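Local coordinates for protein double Glycine Motif Protease domain from AMS/PCAT Transporter (Lachnospiraceae bacterium C6A11, PDB 6MPZ) that probably cleaves leader peptides at a double-glycine motif as a C39-family cysteine protease, the peptidase domain of a transporter that exports the processed peptides, at residues 45-48 with 49-52; 61-64 with 65-68; 115-118 with 119-122; 82-85 with 86-90; 33-36 with 37-41. All coordinates share one frame; numbering follows the deposited sequence.

Contact 1. Residues 45-48 with 49-52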
loop_
_atom_site.group_PDB
_atom_site.type_symbol
_atom_site.label_atom_id
_atom_site.label_comp_id
_atom_site.label_asym_id
_atom_site.label_seq_id
_atom_site.Cartn_x
_atom_site.Cartn_y
_atom_site.Cartn_z
ATOM N N LEU A 45 -9.405 9.252 9.468
ATOM C CA LEU A 45 -7.950 9.233 9.193
ATOM C C LEU A 45 -7.122 9.322 10.467
ATOM O O LEU A 45 -6.071 8.714 10.546
ATOM C CB LEU A 45 -7.530 10.361 8.235
ATOM C CG LEU A 45 -6.002 10.600 8.058
ATOM C CD1 LEU A 45 -5.250 9.376 7.514
ATOM C CD2 LEU A 45 -5.733 11.805 7.150
ATOM N N GLU A 46 -7.601 10.071 11.466
ATOM C CA GLU A 46 -6.899 10.197 12.755
ATOM C C GLU A 46 -6.776 8.839 13.410
ATOM O O GLU A 46 -5.773 8.555 14.021
ATOM C CB GLU A 46 -7.569 11.173 13.775
ATOM C CG GLU A 46 -8.584 12.210 13.295
ATOM C CD GLU A 46 -10.020 11.684 13.211
ATOM O OE1 GLU A 46 -10.697 11.354 14.222
ATOM O OE2 GLU A 46 -10.464 11.625 12.076
ATOM N N GLN A 47 -7.824 8.030 13.327
ATOM C CA GLN A 47 -7.800 6.698 13.906
ATOM C C GLN A 47 -6.770 5.798 13.192
ATOM O O GLN A 47 -6.030 5.059 13.850
ATOM C CB GLN A 47 -9.221 6.087 13.860
ATOM C CG GLN A 47 -9.374 4.807 14.681
ATOM C CD GLN A 47 -9.205 5.041 16.160
ATOM O OE1 GLN A 47 -9.946 5.854 16.725
ATOM N NE2 GLN A 47 -8.235 4.337 16.819
ATOM N N VAL A 48 -6.694 5.897 11.856
ATOM C CA VAL A 48 -5.775 5.083 11.063
ATOM C C VAL A 48 -4.306 5.373 11.465
ATOM O O VAL A 48 -3.487 4.445 11.574
ATOM C CB VAL A 48 -5.971 5.276 9.536
ATOM C CG1 VAL A 48 -4.977 4.421 8.745
ATOM C CG2 VAL A 48 -7.410 4.985 9.087
ATOM N N ARG A 49 -3.980 6.646 11.665
ATOM C CA ARG A 49 -2.613 7.045 12.043
ATOM C C ARG A 49 -2.210 6.333 13.321
ATOM O O ARG A 49 -1.146 5.745 13.419
ATOM C CB ARG A 49 -2.522 8.520 12.361
ATOM C CG ARG A 49 -2.623 9.488 11.225
ATOM C CD ARG A 49 -2.292 10.881 11.747
ATOM N NE ARG A 49 -2.792 11.899 10.849
ATOM C CZ ARG A 49 -3.729 12.814 11.112
ATOM N NH1 ARG A 49 -4.330 12.918 12.298
ATOM N NH2 ARG A 49 -4.049 13.671 10.141
ATOM N N VAL A 50 -3.094 6.419 14.296
ATOM C CA VAL A 50 -2.855 5.863 15.620
ATOM C C VAL A 50 -2.809 4.345 15.567
ATOM O O VAL A 50 -1.981 3.753 16.227
ATOM C CB VAL A 50 -3.912 6.439 16.614
ATOM C CG1 VAL A 50 -4.477 5.396 17.547
ATOM C CG2 VAL A 50 -3.289 7.612 17.345
ATOM N N ASP A 51 -3.683 3.724 14.782
ATOM C CA ASP A 51 -3.678 2.261 14.649
ATOM C C ASP A 51 -2.488 1.748 13.849
ATOM O O ASP A 51 -2.062 0.648 14.071
ATOM C CB ASP A 51 -4.971 1.741 14.040
ATOM C CG ASP A 51 -6.187 2.052 14.904
ATOM O OD1 ASP A 51 -6.023 2.371 16.079
ATOM O OD2 ASP A 51 -7.309 1.967 14.406
ATOM N N CYS A 52 -1.926 2.557 12.953
ATOM C CA CYS A 52 -0.705 2.175 12.246
ATOM C C CYS A 52 0.539 2.403 13.080
ATOM O O CYS A 52 1.633 1.990 12.696
ATOM C CB CYS A 52 -0.587 2.947 10.924
ATOM S SG CYS A 52 -1.733 2.306 9.675
#

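Contact 2. Residues 61-64 with 65-68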
loop_
_atom_site.group_PDB
_atom_site.type_symbol
_atom_site.label_atom_id
_atom_site.label_comp_id
_atom_site.label_asym_id
_atom_site.label_seq_id
_atom_site.Cartn_x
_atom_site.Cartn_y
_atom_site.Cartn_z
ATOM N N ALA A 61 5.717 -1.933 8.106
ATOM C CA ALA A 61 4.826 -2.719 7.336
ATOM C C ALA A 61 4.082 -3.692 8.230
ATOM O O ALA A 61 2.909 -4.011 7.959
ATOM C CB ALA A 61 5.574 -3.456 6.235
ATOM N N LEU A 62 4.720 -4.165 9.291
ATOM C CA LEU A 62 4.002 -5.107 10.215
ATOM C C LEU A 62 2.781 -4.443 10.859
ATOM O O LEU A 62 1.730 -5.083 10.995
ATOM C CB LEU A 62 4.909 -5.666 11.323
ATOM C CG LEU A 62 4.263 -6.706 12.253
ATOM C CD1 LEU A 62 3.709 -7.883 11.454
ATOM C CD2 LEU A 62 5.236 -7.189 13.341
ATOM N N ASN A 63 2.927 -3.175 11.241
ATOM C CA ASN A 63 1.835 -2.445 11.907
ATOM C C ASN A 63 0.731 -2.029 10.924
ATOM O O ASN A 63 -0.453 -2.057 11.291
ATOM C CB ASN A 63 2.351 -1.219 12.667
ATOM C CG ASN A 63 3.055 -1.590 13.961
ATOM O OD1 ASN A 63 2.769 -2.622 14.568
ATOM N ND2 ASN A 63 3.974 -0.766 14.375
ATOM N N VAL A 64 1.106 -1.724 9.667
ATOM C CA VAL A 64 0.117 -1.411 8.649
ATOM C C VAL A 64 -0.756 -2.632 8.436
ATOM O O VAL A 64 -1.972 -2.518 8.406
ATOM C CB VAL A 64 0.761 -0.973 7.353
ATOM C CG1 VAL A 64 -0.301 -0.822 6.247
ATOM C CG2 VAL A 64 1.479 0.351 7.566
ATOM N N LEU A 65 -0.132 -3.780 8.297
ATOM C CA LEU A 65 -0.843 -5.032 8.100
ATOM C C LEU A 65 -1.748 -5.390 9.283
ATOM O O LEU A 65 -2.862 -5.860 9.080
ATOM C CB LEU A 65 0.141 -6.201 7.844
ATOM C CG LEU A 65 0.975 -6.292 6.553
ATOM C CD1 LEU A 65 2.032 -7.399 6.691
ATOM C CD2 LEU A 65 0.107 -6.495 5.298
ATOM N N LYS A 66 -1.246 -5.226 10.513
ATOM C CA LYS A 66 -2.040 -5.517 11.733
ATOM C C LYS A 66 -3.278 -4.624 11.842
ATOM O O LYS A 66 -4.363 -5.104 12.179
ATOM C CB LYS A 66 -1.205 -5.336 13.013
ATOM C CG LYS A 66 -0.247 -6.488 13.297
ATOM C CD LYS A 66 0.430 -6.308 14.645
ATOM C CE LYS A 66 1.544 -7.322 14.844
ATOM N NZ LYS A 66 2.236 -7.084 16.144
ATOM N N ALA A 67 -3.101 -3.338 11.571
ATOM C CA ALA A 67 -4.221 -2.381 11.563
ATOM C C ALA A 67 -5.254 -2.767 10.488
ATOM O O ALA A 67 -6.442 -2.775 10.764
ATOM C CB ALA A 67 -3.710 -0.954 11.347
ATOM N N ALA A 68 -4.793 -3.167 9.291
ATOM C CA ALA A 68 -5.698 -3.584 8.213
ATOM C C ALA A 68 -6.548 -4.793 8.640
ATOM O O ALA A 68 -7.748 -4.865 8.340
ATOM C CB ALA A 68 -4.894 -3.912 6.972
#

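Contact 3. Residues 115-118 with 119-122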
loop_
_atom_site.group_PDB
_atom_site.type_symbol
_atom_site.label_atom_id
_atom_site.label_comp_id
_atom_site.label_asym_id
_atom_site.label_seq_id
_atom_site.Cartn_x
_atom_site.Cartn_y
_atom_site.Cartn_z
ATOM N N ILE A 115 -0.178 5.151 -9.517
ATOM C CA ILE A 115 0.064 5.247 -8.092
ATOM C C ILE A 115 -0.699 6.447 -7.501
ATOM O O ILE A 115 -0.894 7.464 -8.173
ATOM C CB ILE A 115 1.594 5.342 -7.904
ATOM C CG1 ILE A 115 2.208 3.943 -8.084
ATOM C CG2 ILE A 115 1.996 5.965 -6.593
ATOM C CD1 ILE A 115 3.681 3.941 -8.290
ATOM N N ASN A 116 -1.196 6.279 -6.280
ATOM C CA ASN A 116 -1.607 7.413 -5.416
ATOM C C ASN A 116 -0.501 7.561 -4.400
ATOM O O ASN A 116 -0.360 6.741 -3.506
ATOM C CB ASN A 116 -2.963 7.122 -4.731
ATOM C CG ASN A 116 -4.165 7.326 -5.670
ATOM O OD1 ASN A 116 -4.010 7.868 -6.782
ATOM N ND2 ASN A 116 -5.362 6.850 -5.246
ATOM N N ASP A 117 0.343 8.562 -4.628
ATOM C CA ASP A 117 1.436 8.900 -3.759
ATOM C C ASP A 117 0.910 9.909 -2.702
ATOM O O ASP A 117 0.449 10.989 -3.063
ATOM C CB ASP A 117 2.565 9.536 -4.577
ATOM C CG ASP A 117 3.781 9.887 -3.730
ATOM O OD1 ASP A 117 3.696 10.127 -2.485
ATOM O OD2 ASP A 117 4.864 9.922 -4.319
ATOM N N PRO A 118 0.991 9.573 -1.394
ATOM C CA PRO A 118 0.461 10.497 -0.361
ATOM C C PRO A 118 1.145 11.872 -0.316
ATOM O O PRO A 118 0.553 12.825 0.186
ATOM C CB PRO A 118 0.667 9.735 0.947
ATOM C CG PRO A 118 0.876 8.328 0.577
ATOM C CD PRO A 118 1.442 8.298 -0.816
ATOM N N ALA A 119 2.367 11.964 -0.839
ATOM C CA ALA A 119 3.090 13.244 -0.968
ATOM C C ALA A 119 2.767 14.014 -2.227
ATOM O O ALA A 119 3.050 15.196 -2.285
ATOM C CB ALA A 119 4.598 13.013 -0.903
ATOM N N LYS A 120 2.241 13.354 -3.264
ATOM C CA LYS A 120 2.043 14.013 -4.566
ATOM C C LYS A 120 0.653 13.919 -5.160
ATOM O O LYS A 120 0.357 14.710 -6.017
ATOM C CB LYS A 120 3.100 13.514 -5.571
ATOM C CG LYS A 120 4.514 13.932 -5.174
ATOM C CD LYS A 120 5.519 13.849 -6.317
ATOM C CE LYS A 120 5.861 12.419 -6.721
ATOM N NZ LYS A 120 6.234 12.354 -8.163
ATOM N N GLY A 121 -0.214 13.009 -4.685
ATOM C CA GLY A 121 -1.500 12.756 -5.340
ATOM C C GLY A 121 -1.375 11.615 -6.361
ATOM O O GLY A 121 -0.481 10.751 -6.257
ATOM N N ASP A 122 -2.284 11.600 -7.320
ATOM C CA ASP A 122 -2.292 10.552 -8.347
ATOM C C ASP A 122 -1.248 10.810 -9.459
ATOM O O ASP A 122 -1.279 11.844 -10.113
ATOM C CB ASP A 122 -3.699 10.234 -8.873
ATOM C CG ASP A 122 -4.295 11.334 -9.689
ATOM O OD1 ASP A 122 -4.475 12.424 -9.160
ATOM O OD2 ASP A 122 -4.610 11.098 -10.857
#

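Contact 4. Residues 82-85 with 86-90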
loop_
_atom_site.group_PDB
_atom_site.type_symbol
_atom_site.label_atom_id
_atom_site.label_comp_id
_atom_site.label_asym_id
_atom_site.label_seq_id
_atom_site.Cartn_x
_atom_site.Cartn_y
_atom_site.Cartn_z
ATOM N N PRO A 82 10.033 -6.675 -9.422
ATOM C CA PRO A 82 9.129 -5.903 -10.252
ATOM C C PRO A 82 8.301 -6.732 -11.234
ATOM O O PRO A 82 7.103 -6.521 -11.291
ATOM C CB PRO A 82 10.072 -4.953 -10.997
ATOM C CG PRO A 82 11.219 -4.767 -10.119
ATOM C CD PRO A 82 11.381 -6.073 -9.382
ATOM N N GLU A 83 8.930 -7.682 -11.950
ATOM C CA GLU A 83 8.250 -8.476 -12.952
ATOM C C GLU A 83 7.144 -9.373 -12.343
ATOM O O GLU A 83 6.117 -9.655 -12.977
ATOM C CB GLU A 83 9.257 -9.318 -13.785
ATOM C CG GLU A 83 9.745 -10.641 -13.160
ATOM C CD GLU A 83 10.470 -11.601 -14.149
ATOM O OE1 GLU A 83 11.542 -12.013 -13.730
ATOM O OE2 GLU A 83 10.005 -11.958 -15.312
ATOM N N LYS A 84 7.368 -9.860 -11.142
ATOM C CA LYS A 84 6.360 -10.741 -10.493
ATOM C C LYS A 84 5.245 -9.906 -9.839
ATOM O O LYS A 84 4.130 -10.398 -9.632
ATOM C CB LYS A 84 7.008 -11.670 -9.456
ATOM C CG LYS A 84 6.040 -12.687 -8.894
ATOM C CD LYS A 84 6.770 -13.938 -8.383
ATOM C CE LYS A 84 6.085 -14.582 -7.198
ATOM N NZ LYS A 84 6.747 -15.896 -6.967
ATOM N N LEU A 85 5.532 -8.654 -9.497
ATOM C CA LEU A 85 4.482 -7.782 -8.994
ATOM C C LEU A 85 3.462 -7.554 -10.138
ATOM O O LEU A 85 2.248 -7.749 -9.953
ATOM C CB LEU A 85 5.055 -6.466 -8.483
ATOM C CG LEU A 85 4.028 -5.421 -8.031
ATOM C CD1 LEU A 85 3.038 -5.938 -7.008
ATOM C CD2 LEU A 85 4.757 -4.260 -7.468
ATOM N N LYS A 86 3.998 -7.196 -11.313
ATOM C CA LYS A 86 3.232 -7.005 -12.577
ATOM C C LYS A 86 2.403 -8.214 -12.980
ATOM O O LYS A 86 1.293 -8.087 -13.455
ATOM C CB LYS A 86 4.161 -6.661 -13.684
ATOM C CG LYS A 86 4.869 -5.335 -13.461
ATOM C CD LYS A 86 6.024 -5.133 -14.416
ATOM C CE LYS A 86 6.810 -3.955 -13.964
ATOM N NZ LYS A 86 8.002 -3.671 -14.779
ATOM N N LYS A 87 2.920 -9.387 -12.711
ATOM C CA LYS A 87 2.272 -10.604 -13.090
ATOM C C LYS A 87 1.239 -11.063 -12.081
ATOM O O LYS A 87 0.131 -11.433 -12.468
ATOM C CB LYS A 87 3.342 -11.680 -13.329
ATOM C CG LYS A 87 2.831 -12.925 -14.024
ATOM C CD LYS A 87 3.979 -13.673 -14.731
ATOM C CE LYS A 87 3.645 -15.127 -14.928
ATOM N NZ LYS A 87 2.393 -15.271 -15.711
ATOM N N GLU A 88 1.578 -11.026 -10.816
ATOM C CA GLU A 88 0.777 -11.649 -9.762
ATOM C C GLU A 88 0.145 -10.672 -8.751
ATOM O O GLU A 88 -0.691 -11.090 -7.939
ATOM C CB GLU A 88 1.674 -12.588 -8.939
ATOM C CG GLU A 88 2.697 -13.452 -9.671
ATOM C CD GLU A 88 2.504 -14.949 -9.512
ATOM O OE1 GLU A 88 1.340 -15.322 -9.657
ATOM O OE2 GLU A 88 3.476 -15.696 -9.267
ATOM N N GLY A 89 0.542 -9.401 -8.769
ATOM C CA GLY A 89 -0.055 -8.430 -7.855
ATOM C C GLY A 89 -1.561 -8.323 -7.969
ATOM O O GLY A 89 -2.106 -8.657 -8.990
ATOM N N THR A 90 -2.235 -7.853 -6.925
ATOM C CA THR A 90 -3.628 -7.470 -7.006
ATOM C C THR A 90 -3.725 -6.058 -6.468
ATOM O O THR A 90 -2.880 -5.644 -5.665
ATOM C CB THR A 90 -4.496 -8.433 -6.196
ATOM O OG1 THR A 90 -4.285 -8.222 -4.783
ATOM C CG2 THR A 90 -4.132 -9.842 -6.571
#

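Contact 5. Residues 33-36 with 37-41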
loop_
_atom_site.group_PDB
_atom_site.type_symbol
_atom_site.label_atom_id
_atom_site.label_comp_id
_atom_site.label_asym_id
_atom_site.label_seq_id
_atom_site.Cartn_x
_atom_site.Cartn_y
_atom_site.Cartn_z
ATOM N N ALA A 33 -5.468 4.294 4.393
ATOM C CA ALA A 33 -6.778 4.993 4.382
ATOM C C ALA A 33 -7.423 4.862 2.993
ATOM O O ALA A 33 -8.602 4.481 2.879
ATOM C CB ALA A 33 -6.632 6.467 4.815
ATOM N N MET A 34 -6.612 5.095 1.952
ATOM C CA MET A 34 -6.992 4.873 0.536
ATOM C C MET A 34 -7.432 3.452 0.257
ATOM O O MET A 34 -8.448 3.274 -0.432
ATOM C CB MET A 34 -5.857 5.254 -0.409
ATOM C CG MET A 34 -5.636 6.709 -0.472
ATOM S SD MET A 34 -4.390 7.407 -1.619
ATOM C CE MET A 34 -2.892 7.246 -0.689
ATOM N N VAL A 35 -6.700 2.452 0.768
ATOM C CA VAL A 35 -7.126 1.039 0.619
ATOM C C VAL A 35 -8.475 0.770 1.318
ATOM O O VAL A 35 -9.356 0.141 0.743
ATOM C CB VAL A 35 -6.065 -0.019 1.074
ATOM C CG1 VAL A 35 -6.621 -1.441 0.976
ATOM C CG2 VAL A 35 -4.823 0.046 0.226
ATOM N N LEU A 36 -8.617 1.255 2.538
ATOM C CA LEU A 36 -9.887 1.200 3.265
ATOM C C LEU A 36 -11.065 1.854 2.509
ATOM O O LEU A 36 -12.158 1.284 2.434
ATOM C CB LEU A 36 -9.722 1.834 4.654
ATOM C CG LEU A 36 -8.864 0.968 5.610
ATOM C CD1 LEU A 36 -8.391 1.781 6.828
ATOM C CD2 LEU A 36 -9.619 -0.310 6.040
ATOM N N ALA A 37 -10.805 3.023 1.917
ATOM C CA ALA A 37 -11.792 3.750 1.129
ATOM C C ALA A 37 -12.209 2.989 -0.138
ATOM O O ALA A 37 -13.365 3.035 -0.500
ATOM C CB ALA A 37 -11.262 5.141 0.790
ATOM N N TYR A 38 -11.275 2.260 -0.777
ATOM C CA TYR A 38 -11.589 1.401 -1.933
ATOM C C TYR A 38 -12.630 0.339 -1.543
ATOM O O TYR A 38 -13.548 0.047 -2.329
ATOM C CB TYR A 38 -10.320 0.731 -2.499
ATOM C CG TYR A 38 -10.556 -0.281 -3.608
ATOM C CD1 TYR A 38 -10.684 0.119 -4.951
ATOM C CD2 TYR A 38 -10.692 -1.636 -3.323
ATOM C CE1 TYR A 38 -10.897 -0.827 -5.976
ATOM C CE2 TYR A 38 -10.919 -2.591 -4.329
ATOM C CZ TYR A 38 -11.046 -2.199 -5.641
ATOM O OH TYR A 38 -11.231 -3.178 -6.598
ATOM N N TYR A 39 -12.487 -0.232 -0.346
ATOM C CA TYR A 39 -13.435 -1.271 0.150
ATOM C C TYR A 39 -14.614 -0.661 0.915
ATOM O O TYR A 39 -15.444 -1.400 1.452
ATOM C CB TYR A 39 -12.703 -2.291 1.027
ATOM C CG TYR A 39 -11.735 -3.149 0.248
ATOM C CD1 TYR A 39 -12.200 -4.197 -0.540
ATOM C CD2 TYR A 39 -10.345 -2.904 0.280
ATOM C CE1 TYR A 39 -11.315 -5.000 -1.270
ATOM C CE2 TYR A 39 -9.461 -3.682 -0.447
ATOM C CZ TYR A 39 -9.945 -4.736 -1.224
ATOM O OH TYR A 39 -9.100 -5.524 -1.968
ATOM N N LYS A 40 -14.694 0.678 0.927
ATOM C CA LYS A 40 -15.723 1.432 1.639
ATOM C C LYS A 40 -15.755 1.120 3.144
ATOM O O LYS A 40 -16.819 1.070 3.737
ATOM C CB LYS A 40 -17.102 1.259 0.967
ATOM C CG LYS A 40 -17.182 1.971 -0.398
ATOM C CD LYS A 40 -18.067 1.353 -1.442
ATOM C CE LYS A 40 -19.539 1.552 -1.199
ATOM N NZ LYS A 40 -20.232 1.518 -2.518
ATOM N N LYS A 41 -14.581 0.906 3.741
ATOM C CA LYS A 41 -14.446 0.786 5.208
ATOM C C LYS A 41 -14.096 2.135 5.734
ATOM O O LYS A 41 -12.991 2.621 5.548
ATOM C CB LYS A 41 -13.427 -0.272 5.609
ATOM C CG LYS A 41 -13.965 -1.675 5.343
ATOM C CD LYS A 41 -12.832 -2.691 5.341
ATOM C CE LYS A 41 -13.321 -4.080 4.959
ATOM N NZ LYS A 41 -14.249 -4.590 6.013
#

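Contact 1. Residues 45-48 with 49-52
Arg-49, Asp-51 and Cys-52 each donate a backbone N-H to the carbonyl four residues earlier, on Leu-45, Gln-47 and Val-48, and with a weak Val-50 N to Glu-46 O bond (3.4 Å) they make residues 45-52 a short alpha-helix. On its exposed flank Gln-47 turns forward to Asp-51. With CG opposite the backbone N (chi1 -169°) and a bend at chi2, Gln-47 NE2 donates a hydrogen bond to Asp-51 OD1 at 3.1 Å. The acceptor lies almost in the amide plane, but the donor meets the syn side of OD1 31° out of the carboxylate plane. Tyr-71 OH is hydrogen-bonded to the other oxygen, OD2. Arg-49 sends its extended chain back along the helix. Leu-45 CG sits over one face of the guanidinium, and Leu-45 CD2 lies 3.9 Å from Arg-49 NH2, while Glu-46 CB touches Arg-49 NH1 at 4.0 Å. Toward helix 27-38, Val-48 CG1 packs on Cys-52 SG at 4.0 Å. The guanidinium thus rests on aliphatic carbon while its NE pairs with Glu-26 in a salt bridge, and the Asp-51 carboxylate, bonded through both oxygens, should have little freedom to rotate.

Contact 2. Residues 61-64 with 65-68
The flat groups that meet between residues 61-64 and 65-68 are mainly backbone peptides, linked N-H to C=O along the axis of an alpha-helix: the N-H of Leu-65 reaches Ala-61 O at 3.1 Å, tilted 27° from the carbonyl plane, and the N-H groups of Lys-66, Ala-67 and Ala-68 do likewise to Leu-62, Asn-63 and Val-64. The amide of Asn-63 comes no nearer than 4.4 Å, from its OD1 to Lys-66 CD. All four i to i+4 bonds are good ones, so the backbone is regular throughout this part of helix 61-70 of the C39 peptidase domain.

Two residues carry the side-chain contact. Leu-62 has CG opposite its backbone N (chi1 -176°), and Lys-66 runs back toward it with its chain straight beyond CG. The lysine starts over the Leu-62 carbonyl, then Lys-66 CE lies against the branch of the leucine, 3.8 Å from Leu-62 CG and 4.0 Å from Leu-62 CD2. The lysine thus slants across the leucine branch, touching it mainly with CE, and carries its ammonium to the outer side of the helix.

The inner side is apolar. Ala-61, Val-64 and Leu-65 rest on Leu-139 of strand 137-142, and Ala-67 and Ala-68 touch Leu-32 of helix 27-38. At the start of the helix the bound leader peptide hydrogen-bonds to the backbone of Ala-61 and packs on Ala-61, Leu-62 and Leu-65, making this helix part of the peptide-binding surface. On that surface Leu-65 CG lies 3.3 Å from Ala-61 O.

Contact 3. Residues 115-118 with 119-122
Asp-117 and Ala-119 form an Asx turn: the backbone N of Ala-119 donates to Asp-117 OD1 at 2.8 Å, reaching it from above the carboxylate plane, 36° out of it. With chi1 at -178°, CG of Asp-117 lies across from its own backbone N, which folds the carboxylate over the turn through Pro-118 and Ala-119. The same oxygen is hydrogen-bonded to His-101 NE2, in a geometry consistent with a Cys-27, His-101, Asp-117 catalytic triad, as expected of a C39 cysteine protease. Asp-117 OD2 touches the aliphatic CE of Lys-120 at 3.6 Å.

The next layer is backbone. Asp-117 O accepts two bonds, from Gly-121 N at 2.7 Å in the carbonyl plane and from Lys-120 N at 3.0 Å, well above that plane. Lys-120 and Gly-121 therefore both face Asp-117 in a classic beta bulge, while Asp-117 N returns a bond to Gly-121 O. Gly-121 has a positive phi at which a side chain would press on the carbonyl oxygen of Lys-120. Gripped through its N, O and OD1, Asp-117 has both backbone and carboxylate fixed by the turn.

Farther out, Asn-116 and Asp-122 make a non-hydrogen-bonded antiparallel pair. Asn-116 OD1 lies 3.2 Å from Asp-122 CB, and the amide and carboxylate stand nearly perpendicular, 87° apart. That amide is held by Val-16 O and Lys-106 NZ, while the Pro-118 ring packs on Cys-27, Ala-30 and Ser-31 of helix 27-38. From the same pair, Asp-122 CA points its hydrogen at Ile-115 O, with 3.4 Å between the carbon and the oxygen.

Contact 4. Residues 82-85 with 86-90
Lys-84 and Glu-88, one helical turn apart, slant across each other on the exposed side of helix 82-88. Their methylenes meet first: Lys-84 CG is 3.5 Å from Glu-88 CG. Farther out the lysine passes the carboxylate with its carbon rather than its nitrogen, as Lys-84 CE lies 3.5 Å from Glu-88 OE2. Lys-84 NZ stays 4.0 Å from Glu-88 OE2, too far for a salt bridge, so the attraction between the two charges is probably modest. The glutamate is brought there by a bend at chi2 (-119°), which turns its carboxylate toward the lysine.

Lys-86 behaves differently. Its CG sits beside its own backbone N, and the straight chain beyond runs back over the carbonyl of Pro-82, with Lys-86 CG 3.3 Å from Pro-82 O. It thus follows the helix toward its first turn, where NZ forms a salt bridge with Asp-131 of helix 127-133. Pro-82 touches the same aspartate, so both ends of this pair meet helix 127-133.

Leu-85 turns inward, and its CD1 lies 4.1 Å from Gly-89 CA. The leucine also packs on Phe-130, on Leu-105 of strand 101-109 and on Cys-138 of strand 137-142.

Along the backbone the bonds from Lys-86 N to Pro-82 O and Glu-88 N to Lys-84 O are sound, while Lys-87 N to Glu-83 O is weak. Gly-89, the first residue to leave the helical conformation, still gives its N-H to Leu-85 O at 2.7 Å. This is an amphipathic helix ending at a glycine, which in the chain links strands 74-79 and 93-97 and packs on the antiparallel sheet of the C39 peptidase fold.

Contact 5. Residues 33-36 with 37-41
Val-35 and Tyr-39 run alongside each other in the same direction, with Val-35 CG1 in the plane of the tyrosine ring at its edge, 3.9 Å from Tyr-39 CE2. Two different first torsions bring them together: CG1 of Val-35 stands opposite its backbone N (chi1 176°), whereas the ring of Tyr-39 swings back beside its own N (chi1 -68°). That swing also brings Tyr-39 CD2 to 3.2 Å from Val-35 O. Tyr-38, whose CG is anti to its backbone N, sets CD2 3.6 Å above the centre of the Tyr-39 ring, covering one face with an edge.

Leu-36 and Lys-41 cross at about a right angle, Leu-36 CD2 touching Lys-41 CB at 3.8 Å. They meet because the chain turns back in a Schellman motif: Lys-40 takes a positive phi of 58°, Lys-41 N bonds to Leu-36 O at 2.8 Å, and Lys-40 N makes a weak bond to Ala-37 O. Tyr-39 N to Val-35 O is likewise weak, whereas Ala-37 N to Ala-33 O, at 2.8 Å, belongs to the regular helix.

The motif ends helix 27-38, whose last turn is flanked by the N-terminal segment: Tyr-38 OH is hydrogen-bonded to Gln-7 O, and Tyr-39 packs on Pro-8. Helix 45-52 lies against the Leu-36 side of this helix, and the end of strand 112-117 against the Met-34 side.

Contact 5, in helix 27-38, touches two of the others. Toward contact 1, Leu-36 CD1 meets Val-48 CG2 at 4.0 Å; toward contact 3, Met-34 SD packs 3.4 Å from Asn-116 CB, next to the presumed catalytic aspartate. Contacts 1 and 2 join directly, Cys-52 SG lying 4.2 Å from Ala-67 CB, so helix 45-52 packs against both of the other helices. Contact 2 meets the leader peptide, yet its nearest atoms remain about 11 Å from those of contact 3. Contact 4 touches none of the others; its nearest atoms are about 6 Å from contact 5 and 8 Å from contact 3. A bound hexaoxaicosane lies about 7 Å from the Lys-84 side chain and about 9 Å from that of Ala-61.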